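Local coordinates for 23S rRNA-specific endonuclease VapC20 (Mycobacterium tuberculosis H37Rv, PDB 5WZF), which cleaves 23S rRNA in the sarcin-ricin loop as the magnesium-dependent PIN-domain toxin of a type II toxin-antitoxin system, at residues V47-S50 / N51-G55; H102-R105 / E106-F109; A126-D130 / G131-A135. All blocks are in the same frame, centred on the assembly; numbering follows the deposited sequence.

Contact 1 (V47-S50 / N51-G55)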
ATOM      1  N   VAL B  47       7.620   1.316 -20.155  1.00 30.58           N
ATOM      2  CA  VAL B  47       6.813   0.607 -19.169  1.00 25.48           C
ATOM      3  C   VAL B  47       7.039   1.151 -17.761  1.00 25.30           C
ATOM      4  O   VAL B  47       8.148   1.100 -17.230  1.00 26.49           O
ATOM      5  CB  VAL B  47       7.118  -0.901 -19.192  1.00 22.57           C
ATOM      6  CG1 VAL B  47       6.294  -1.632 -18.150  1.00 20.02           C
ATOM      7  CG2 VAL B  47       6.844  -1.463 -20.576  1.00 28.66           C
ATOM      8  N   MET B  48       5.974   1.667 -17.159  1.00 19.50           N
ATOM      9  CA  MET B  48       6.076   2.316 -15.859  1.00 17.76           C
ATOM     10  C   MET B  48       5.180   1.646 -14.822  1.00 17.25           C
ATOM     11  O   MET B  48       4.141   1.088 -15.159  1.00 15.03           O
ATOM     12  CB  MET B  48       5.712   3.796 -15.986  1.00 22.07           C
ATOM     13  CG  MET B  48       5.993   4.629 -14.750  1.00 28.71           C
ATOM     14  SD  MET B  48       5.621   6.367 -15.049  1.00 43.88           S
ATOM     15  CE  MET B  48       6.629   6.684 -16.496  1.00 29.77           C
ATOM     16  N   THR B  49       5.600   1.698 -13.564  1.00 16.42           N
ATOM     17  CA  THR B  49       4.752   1.293 -12.453  1.00 14.26           C
ATOM     18  C   THR B  49       5.117   2.178 -11.261  1.00 16.66           C
ATOM     19  O   THR B  49       5.829   3.166 -11.431  1.00 20.35           O
ATOM     20  CB  THR B  49       4.904  -0.211 -12.120  1.00 15.12           C
ATOM     21  OG1 THR B  49       3.848  -0.620 -11.237  1.00 15.30           O
ATOM     22  CG2 THR B  49       6.262  -0.518 -11.491  1.00 16.70           C
ATOM     23  N   SER B  50       4.624   1.856 -10.069  1.00 13.87           N
ATOM     24  CA  SER B  50       4.915   2.691  -8.903  1.00 15.95           C
ATOM     25  C   SER B  50       5.367   1.874  -7.702  1.00 15.01           C
ATOM     26  O   SER B  50       5.183   0.658  -7.660  1.00 12.56           O
ATOM     27  CB  SER B  50       3.695   3.525  -8.513  1.00 19.49           C
ATOM     28  OG  SER B  50       2.753   2.744  -7.792  1.00 15.75           O
ATOM     29  N   ASN B  51       5.946   2.556  -6.718  1.00 14.01           N
ATOM     30  CA  ASN B  51       6.365   1.898  -5.486  1.00 16.63           C
ATOM     31  C   ASN B  51       5.165   1.312  -4.748  1.00 17.71           C
ATOM     32  O   ASN B  51       5.243   0.213  -4.204  1.00 13.73           O
ATOM     33  CB  ASN B  51       7.138   2.870  -4.588  1.00 18.57           C
ATOM     34  CG  ASN B  51       6.341   4.115  -4.242  1.00 20.86           C
ATOM     35  OD1 ASN B  51       5.624   4.663  -5.078  1.00 20.40           O
ATOM     36  ND2 ASN B  51       6.463   4.567  -2.997  1.00 21.03           N
ATOM     37  N   HIS B  52       4.042   2.031  -4.752  1.00 15.16           N
ATOM     38  CA  HIS B  52       2.848   1.537  -4.076  1.00 15.82           C
ATOM     39  C   HIS B  52       2.321   0.271  -4.747  1.00 17.01           C
ATOM     40  O   HIS B  52       1.900  -0.670  -4.070  1.00 14.63           O
ATOM     41  CB  HIS B  52       1.755   2.611  -4.037  1.00 16.06           C
ATOM     42  CG  HIS B  52       2.041   3.731  -3.086  1.00 18.71           C
ATOM     43  ND1 HIS B  52       1.957   3.585  -1.717  1.00 22.09           N
ATOM     44  CD2 HIS B  52       2.401   5.018  -3.303  1.00 25.15           C
ATOM     45  CE1 HIS B  52       2.258   4.731  -1.134  1.00 25.14           C
ATOM     46  NE2 HIS B  52       2.533   5.616  -2.074  1.00 23.35           N
ATOM     47  N   VAL B  53       2.365   0.242  -6.076  1.00 13.82           N
ATOM     48  CA  VAL B  53       1.900  -0.920  -6.826  1.00 12.09           C
ATOM     49  C   VAL B  53       2.793  -2.133  -6.565  1.00 12.53           C
ATOM     50  O   VAL B  53       2.296  -3.234  -6.317  1.00 14.32           O
ATOM     51  CB  VAL B  53       1.848  -0.637  -8.341  1.00 11.04           C
ATOM     52  CG1 VAL B  53       1.803  -1.941  -9.134  1.00 14.40           C
ATOM     53  CG2 VAL B  53       0.642   0.235  -8.673  1.00 14.10           C
ATOM     54  N   LEU B  54       4.108  -1.930  -6.614  1.00 11.67           N
ATOM     55  CA  LEU B  54       5.034  -3.034  -6.385  1.00 12.59           C
ATOM     56  C   LEU B  54       4.841  -3.592  -4.982  1.00 15.32           C
ATOM     57  O   LEU B  54       4.864  -4.803  -4.777  1.00 15.81           O
ATOM     58  CB  LEU B  54       6.484  -2.595  -6.589  1.00 15.82           C
ATOM     59  CG  LEU B  54       6.936  -2.430  -8.042  1.00 21.79           C
ATOM     60  CD1 LEU B  54       8.443  -2.187  -8.126  1.00 23.27           C
ATOM     61  CD2 LEU B  54       6.533  -3.651  -8.867  1.00 21.41           C
ATOM     62  N   GLY B  55       4.641  -2.700  -4.020  1.00 15.64           N
ATOM     63  CA  GLY B  55       4.379  -3.116  -2.657  1.00 14.53           C
ATOM     64  C   GLY B  55       3.117  -3.951  -2.553  1.00 16.49           C
ATOM     65  O   GLY B  55       3.105  -4.990  -1.897  1.00 16.03           O
TER
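His52 meets Ser50 through its CB, 3.9 Å from Ser50 OG, and carries its imidazole beyond; over one face of that ring, toward the rim, sits Asn51 ND2, 4.0 Å above the plane of His52. Phe109 meets the same ring edge-to-face, and His52 NE2 is hydrogen-bonded to Glu92 OE2. The Asn51 amide is hydrogen-bonded at both ends, OD1 to Val87 N and ND2 to an acidic side chain of another protein chain.

Ser50 itself closes the start of the helix. Its OG stands between the backbone N and the carbonyl carbon (chi1 79°), which brings it under the first helical turn, where it accepts from Val53 N at 3.1 Å. The carbonyl of the same residue takes the next amide, Leu54 N to Ser50 O at 3.0 Å, in a nearly straight bond (166° at the hydrogen). One residue thus satisfies two amides of the first turn, one with its side chain and one with its main chain.

Thr49 sends its two branches to different partners. OG1 lies against Val53 CG1 at 3.2 Å, a tight fit, while CG2 comes up to Leu54 CG at 4.0 Å, the two side chains meeting at about a right angle. The buried hydroxyl of Thr49 is satisfied by Val17 O and Trp22 NE1.

The side chain of Val53 is also about 4 Å from that of Asp18, a predicted magnesium ligand. This is a serine N-cap at a strand-to-helix junction, where strand 46-50 of the parallel PIN-domain sheet passes directly into helix 51-63.

Contact 2 (H102-R105 / E106-F109)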
ATOM      1  N   HIS B 102     -13.981  11.814  -4.742  1.00 24.28           N
ATOM      2  CA  HIS B 102     -14.634  10.821  -5.593  1.00 23.08           C
ATOM      3  C   HIS B 102     -15.381   9.737  -4.817  1.00 24.63           C
ATOM      4  O   HIS B 102     -14.910   8.606  -4.707  1.00 25.43           O
ATOM      5  CB  HIS B 102     -13.605  10.173  -6.522  1.00 21.37           C
ATOM      6  CG  HIS B 102     -13.246  11.020  -7.701  1.00 23.44           C
ATOM      7  ND1 HIS B 102     -13.885  10.910  -8.918  1.00 24.27           N
ATOM      8  CD2 HIS B 102     -12.326  12.004  -7.846  1.00 24.06           C
ATOM      9  CE1 HIS B 102     -13.370  11.785  -9.764  1.00 25.63           C
ATOM     10  NE2 HIS B 102     -12.423  12.461  -9.139  1.00 27.12           N
ATOM     11  N   ASP B 103     -16.560  10.083  -4.308  1.00 26.60           N
ATOM     12  CA  ASP B 103     -17.369   9.145  -3.539  1.00 27.29           C
ATOM     13  C   ASP B 103     -18.349   8.341  -4.399  1.00 30.00           C
ATOM     14  O   ASP B 103     -19.180   7.603  -3.870  1.00 33.18           O
ATOM     15  CB  ASP B 103     -18.142   9.894  -2.454  1.00 34.40           C
ATOM     16  CG  ASP B 103     -19.155  10.867  -3.028  1.00 40.19           C
ATOM     17  OD1 ASP B 103     -18.969  11.319  -4.178  1.00 39.82           O
ATOM     18  OD2 ASP B 103     -20.136  11.183  -2.326  1.00 47.61           O
ATOM     19  N   GLU B 104     -18.250   8.477  -5.718  1.00 32.27           N
ATOM     20  CA  GLU B 104     -19.196   7.819  -6.618  1.00 35.00           C
ATOM     21  C   GLU B 104     -18.897   6.330  -6.795  1.00 34.20           C
ATOM     22  O   GLU B 104     -19.739   5.575  -7.276  1.00 36.91           O
ATOM     23  CB  GLU B 104     -19.206   8.507  -7.990  1.00 31.36           C
ATOM     24  CG  GLU B 104     -17.973   8.239  -8.855  1.00 31.32           C
ATOM     25  CD  GLU B 104     -16.799   9.133  -8.514  1.00 32.23           C
ATOM     26  OE1 GLU B 104     -16.931   9.963  -7.590  1.00 31.00           O
ATOM     27  OE2 GLU B 104     -15.739   9.011  -9.170  1.00 30.36           O
ATOM     28  N   ARG B 105     -17.696   5.916  -6.405  1.00 29.87           N
ATOM     29  CA  ARG B 105     -17.253   4.538  -6.592  1.00 31.31           C
ATOM     30  C   ARG B 105     -16.147   4.206  -5.595  1.00 27.09           C
ATOM     31  O   ARG B 105     -15.373   5.081  -5.214  1.00 27.18           O
ATOM     32  CB  ARG B 105     -16.764   4.327  -8.028  1.00 34.01           C
ATOM     33  CG  ARG B 105     -16.283   2.920  -8.355  1.00 39.40           C
ATOM     34  CD  ARG B 105     -15.665   2.879  -9.746  1.00 41.80           C
ATOM     35  NE  ARG B 105     -14.921   1.647  -9.995  1.00 41.25           N
ATOM     36  CZ  ARG B 105     -15.359   0.645 -10.751  1.00 44.37           C
ATOM     37  NH1 ARG B 105     -16.542   0.722 -11.348  1.00 46.60           N
ATOM     38  NH2 ARG B 105     -14.608  -0.434 -10.917  1.00 48.05           N
ATOM     39  N   GLU B 106     -16.078   2.951  -5.163  1.00 27.89           N
ATOM     40  CA  GLU B 106     -15.030   2.531  -4.237  1.00 27.04           C
ATOM     41  C   GLU B 106     -13.670   2.492  -4.923  1.00 24.71           C
ATOM     42  O   GLU B 106     -13.441   1.672  -5.811  1.00 28.35           O
ATOM     43  CB  GLU B 106     -15.346   1.157  -3.639  1.00 31.33           C
ATOM     44  CG  GLU B 106     -14.276   0.664  -2.670  1.00 33.00           C
ATOM     45  CD  GLU B 106     -14.544  -0.735  -2.139  1.00 39.42           C
ATOM     46  OE1 GLU B 106     -15.694  -1.212  -2.243  1.00 36.28           O
ATOM     47  OE2 GLU B 106     -13.597  -1.358  -1.612  1.00 45.98           O
ATOM     48  N   TYR B 107     -12.772   3.383  -4.512  1.00 20.35           N
ATOM     49  CA  TYR B 107     -11.401   3.389  -5.020  1.00 18.53           C
ATOM     50  C   TYR B 107     -10.406   3.165  -3.887  1.00 20.81           C
ATOM     51  O   TYR B 107     -10.582   3.697  -2.791  1.00 17.73           O
ATOM     52  CB  TYR B 107     -11.079   4.707  -5.728  1.00 17.46           C
ATOM     53  CG  TYR B 107     -11.768   4.894  -7.059  1.00 18.84           C
ATOM     54  CD1 TYR B 107     -11.358   4.181  -8.179  1.00 19.98           C
ATOM     55  CD2 TYR B 107     -12.810   5.800  -7.205  1.00 21.20           C
ATOM     56  CE1 TYR B 107     -11.980   4.351  -9.403  1.00 22.16           C
ATOM     57  CE2 TYR B 107     -13.438   5.979  -8.423  1.00 21.79           C
ATOM     58  CZ  TYR B 107     -13.019   5.255  -9.520  1.00 23.22           C
ATOM     59  OH  TYR B 107     -13.642   5.433 -10.736  1.00 25.68           O
ATOM     60  N   SER B 108      -9.366   2.381  -4.158  1.00 17.02           N
ATOM     61  CA  SER B 108      -8.305   2.152  -3.185  1.00 16.73           C
ATOM     62  C   SER B 108      -7.302   3.291  -3.220  1.00 16.32           C
ATOM     63  O   SER B 108      -7.227   4.030  -4.199  1.00 15.11           O
ATOM     64  CB  SER B 108      -7.586   0.830  -3.461  1.00 22.17           C
ATOM     65  OG  SER B 108      -6.709   0.958  -4.569  1.00 22.10           O
ATOM     66  N   PHE B 109      -6.527   3.428  -2.148  1.00 17.46           N
ATOM     67  CA  PHE B 109      -5.449   4.409  -2.111  1.00 15.15           C
ATOM     68  C   PHE B 109      -4.416   4.172  -3.214  1.00 13.58           C
ATOM     69  O   PHE B 109      -3.967   5.117  -3.860  1.00 15.86           O
ATOM     70  CB  PHE B 109      -4.755   4.388  -0.755  1.00 20.83           C
ATOM     71  CG  PHE B 109      -3.528   5.250  -0.693  1.00 20.94           C
ATOM     72  CD1 PHE B 109      -3.635   6.623  -0.560  1.00 18.72           C
ATOM     73  CD2 PHE B 109      -2.264   4.684  -0.770  1.00 19.24           C
ATOM     74  CE1 PHE B 109      -2.506   7.418  -0.505  1.00 19.61           C
ATOM     75  CE2 PHE B 109      -1.133   5.473  -0.713  1.00 19.35           C
ATOM     76  CZ  PHE B 109      -1.254   6.841  -0.578  1.00 18.01           C
TER
HETATM   77  O   HOH W   1     -15.391   7.148 -11.020  1.00 25.55           O
HETATM   78  O   HOH W   2     -13.816   5.622  -3.024  1.00 22.45           O
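Glu104 OE2 is gripped from two directions beside the ring of Tyr107. His102 ND1 donates to it at 2.7 Å along a nearly straight line (167°), with the oxygen almost exactly in the imidazole plane and using its syn lone pair. A water gives the second bond, 2.6 Å to Glu104 OE2, and goes on to Tyr107 OH at 2.5 Å, which ties the carboxylate to the phenol without a direct bond. The bend of Glu104 at chi2 (-83°) folds its carboxylate back to this spot, where OE2 stands at the edge of the tyrosine ring, 3.9 Å from Tyr107 CE2.

Arg105 covers one face of that ring with its aliphatic part. The chain runs extended from CG to NE, crossing Tyr107 at about a right angle: CG stands 4.1 Å above the plane of the Tyr107 ring, toward the rim, CB touches CE2, and CD comes within 3.4 Å of Tyr107 OH. Its guanidinium continues past the ring, the planes 40° apart, to a salt bridge with Asp132. A second water bridges Arg105 O, at 2.7 Å, to Tyr107 N and so links the two backbone groups on either side of Glu106.

Trp98 stacks on His102 and meets Tyr107 edge-to-face. The loop between helices 89-101 and 109-121 of the PIN domain closes with a serine N-cap, Ser108 OG accepting from the backbone N of Asp111, a predicted magnesium ligand.

Contact 3 (A126-D130 / G131-A135)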
ATOM      1  N   ALA B 126      -3.222   1.662 -19.373  1.00 18.03           N
ATOM      2  CA  ALA B 126      -2.803   0.903 -18.207  1.00 15.48           C
ATOM      3  C   ALA B 126      -2.857  -0.593 -18.472  1.00 17.55           C
ATOM      4  O   ALA B 126      -3.804  -1.090 -19.080  1.00 18.17           O
ATOM      5  CB  ALA B 126      -3.670   1.253 -17.005  1.00 16.51           C
ATOM      6  N   TYR B 127      -1.834  -1.313 -18.024  1.00 15.37           N
ATOM      7  CA  TYR B 127      -1.937  -2.764 -17.964  1.00 16.79           C
ATOM      8  C   TYR B 127      -2.611  -3.107 -16.644  1.00 18.37           C
ATOM      9  O   TYR B 127      -1.995  -3.052 -15.583  1.00 16.38           O
ATOM     10  CB  TYR B 127      -0.574  -3.442 -18.088  1.00 18.14           C
ATOM     11  CG  TYR B 127      -0.202  -3.773 -19.517  1.00 20.01           C
ATOM     12  CD1 TYR B 127      -0.819  -3.127 -20.578  1.00 22.74           C
ATOM     13  CD2 TYR B 127       0.746  -4.742 -19.805  1.00 24.63           C
ATOM     14  CE1 TYR B 127      -0.493  -3.425 -21.884  1.00 24.71           C
ATOM     15  CE2 TYR B 127       1.079  -5.054 -21.113  1.00 24.40           C
ATOM     16  CZ  TYR B 127       0.456  -4.389 -22.148  1.00 24.21           C
ATOM     17  OH  TYR B 127       0.775  -4.687 -23.451  1.00 26.65           O
ATOM     18  N   ALA B 128      -3.897  -3.422 -16.722  1.00 19.53           N
ATOM     19  CA  ALA B 128      -4.704  -3.655 -15.541  1.00 17.67           C
ATOM     20  C   ALA B 128      -5.937  -4.435 -15.928  1.00 21.83           C
ATOM     21  O   ALA B 128      -6.348  -4.422 -17.084  1.00 18.85           O
ATOM     22  CB  ALA B 128      -5.102  -2.339 -14.886  1.00 16.01           C
ATOM     23  N   PHE B 129      -6.523  -5.109 -14.948  1.00 20.47           N
ATOM     24  CA  PHE B 129      -7.772  -5.815 -15.146  1.00 22.79           C
ATOM     25  C   PHE B 129      -8.784  -5.268 -14.136  1.00 28.85           C
ATOM     26  O   PHE B 129      -8.449  -4.387 -13.344  1.00 31.56           O
ATOM     27  CB  PHE B 129      -7.572  -7.325 -14.981  1.00 24.67           C
ATOM     28  CG  PHE B 129      -6.477  -7.902 -15.853  1.00 25.93           C
ATOM     29  CD1 PHE B 129      -6.651  -8.026 -17.225  1.00 25.03           C
ATOM     30  CD2 PHE B 129      -5.285  -8.339 -15.293  1.00 28.79           C
ATOM     31  CE1 PHE B 129      -5.648  -8.561 -18.022  1.00 26.73           C
ATOM     32  CE2 PHE B 129      -4.280  -8.876 -16.083  1.00 30.06           C
ATOM     33  CZ  PHE B 129      -4.461  -8.988 -17.448  1.00 28.46           C
ATOM     34  N   ASP B 130     -10.018  -5.764 -14.198  1.00 35.55           N
ATOM     35  CA  ASP B 130     -11.063  -5.483 -13.198  1.00 40.17           C
ATOM     36  C   ASP B 130     -11.684  -4.073 -13.244  1.00 33.70           C
ATOM     37  O   ASP B 130     -12.549  -3.752 -12.427  1.00 31.35           O
ATOM     38  CB  ASP B 130     -10.523  -5.757 -11.789  1.00 43.04           C
ATOM     39  CG  ASP B 130      -9.966  -7.162 -11.647  1.00 46.59           C
ATOM     40  OD1 ASP B 130     -10.518  -8.090 -12.278  1.00 49.54           O
ATOM     41  OD2 ASP B 130      -8.974  -7.340 -10.909  1.00 46.09           O
ATOM     42  N   GLY B 131     -11.250  -3.236 -14.181  1.00 26.35           N
ATOM     43  CA  GLY B 131     -12.040  -2.080 -14.576  1.00 25.19           C
ATOM     44  C   GLY B 131     -12.025  -0.798 -13.758  1.00 23.86           C
ATOM     45  O   GLY B 131     -12.788   0.122 -14.062  1.00 20.96           O
ATOM     46  N   ASP B 132     -11.178  -0.709 -12.738  1.00 18.50           N
ATOM     47  CA  ASP B 132     -11.115   0.513 -11.934  1.00 18.98           C
ATOM     48  C   ASP B 132     -10.458   1.648 -12.713  1.00 19.15           C
ATOM     49  O   ASP B 132     -10.871   2.799 -12.612  1.00 19.19           O
ATOM     50  CB  ASP B 132     -10.366   0.270 -10.624  1.00 22.13           C
ATOM     51  CG  ASP B 132     -11.104  -0.678  -9.702  1.00 29.50           C
ATOM     52  OD1 ASP B 132     -12.347  -0.593  -9.626  1.00 34.13           O
ATOM     53  OD2 ASP B 132     -10.438  -1.516  -9.062  1.00 35.37           O
ATOM     54  N   PHE B 133      -9.432   1.319 -13.493  1.00 17.19           N
ATOM     55  CA  PHE B 133      -8.794   2.308 -14.353  1.00 15.47           C
ATOM     56  C   PHE B 133      -9.744   2.779 -15.460  1.00 18.40           C
ATOM     57  O   PHE B 133      -9.780   3.966 -15.802  1.00 17.28           O
ATOM     58  CB  PHE B 133      -7.508   1.736 -14.950  1.00 13.87           C
ATOM     59  CG  PHE B 133      -6.356   1.703 -13.980  1.00 13.81           C
ATOM     60  CD1 PHE B 133      -6.291   0.738 -12.987  1.00 16.35           C
ATOM     61  CD2 PHE B 133      -5.338   2.638 -14.064  1.00 15.90           C
ATOM     62  CE1 PHE B 133      -5.228   0.709 -12.086  1.00 17.12           C
ATOM     63  CE2 PHE B 133      -4.274   2.618 -13.174  1.00 14.57           C
ATOM     64  CZ  PHE B 133      -4.220   1.650 -12.184  1.00 15.62           C
ATOM     65  N   SER B 134     -10.520   1.850 -16.016  1.00 18.16           N
ATOM     66  CA  SER B 134     -11.526   2.202 -17.017  1.00 18.61           C
ATOM     67  C   SER B 134     -12.563   3.158 -16.439  1.00 23.87           C
ATOM     68  O   SER B 134     -12.965   4.118 -17.094  1.00 22.75           O
ATOM     69  CB  SER B 134     -12.219   0.948 -17.552  1.00 21.94           C
ATOM     70  OG  SER B 134     -11.278   0.039 -18.091  1.00 22.74           O
ATOM     71  N   ALA B 135     -12.994   2.893 -15.209  1.00 20.61           N
ATOM     72  CA  ALA B 135     -13.982   3.746 -14.558  1.00 23.25           C
ATOM     73  C   ALA B 135     -13.414   5.138 -14.300  1.00 23.23           C
ATOM     74  O   ALA B 135     -14.141   6.132 -14.332  1.00 26.02           O
ATOM     75  CB  ALA B 135     -14.461   3.118 -13.257  1.00 24.31           C
TER
HETATM   76  O   HOH W   3     -13.982  -2.813 -10.227  1.00 55.14           O
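Phe133 lays its ring against the methyl groups of two residues of the preceding strand and loop, Ala126 and Ala128. Both methyls lie on the same side of the ring plane and approach obliquely, Ala126 CB at Phe133 CD2 (3.7 Å) and Ala128 CB at Phe133 CD1 (3.8 Å). CG lies anti to the carbonyl carbon (chi1 -77°), a setting that swings the ring back from the helix start toward the strand. Phe115 meets the ring edge-to-face, and Met118 and Ser114 of helix 109-121 touch it as well.

Between these apolar groups the chain reverses through Asp130 and Gly131, both with positive phi (74° and 81°). Gly131 takes the N-cap position of helix 132-135 and, having no side chain, offers none for capping; instead Glu140 reaches in, accepting from Gly131 N through OE1 and from Ser134 N through OE2. Inside the helix Ala135 N bonds to Gly131 O at 3.0 Å.

On the polar side a water donates to Asp130 O and to Asp132 OD1, each at 2.8 Å, and so joins the loop to the first residue of the helix. Asp132 OD1 also receives the Arg105 salt bridge, and Asp130 OD1 forms a salt bridge with Arg32 NH2.

The Asp132 side chain comes about 3 Å from that of Asp111, and the Phe133 side chain equally near that of Asp18, both predicted magnesium ligands. Asp132 OD2 and Asp111 OD2 are like charges close together, which is consistent with an acidic site that binds a metal ion; Arg105 would probably offset part of the negative charge, while the apolar contact of Phe133 with the two alanines joins the start of the helix to the strand.

Contacts 2 and 3 are joined directly by the salt bridge of Arg105 NH2 with Asp132 OD1, 2.6 Å long, while Ala135 CB packs 3.5 Å from Tyr107 OH. Contact 1 reaches contact 2 through His52 CE1 and Phe109 CE2, 3.5 Å apart, although their centres lie 20 Å from each other. Contacts 1 and 3 do not touch, their nearest atoms being about 6 Å apart, but both leave the same parallel sheet at the ends of strands 46-50 and 125-127. All three border the predicted magnesium site of Asp18 and Asp111; on the side of contact 2 the side chain of Tyr107 is about 5 Å from that of Asp111.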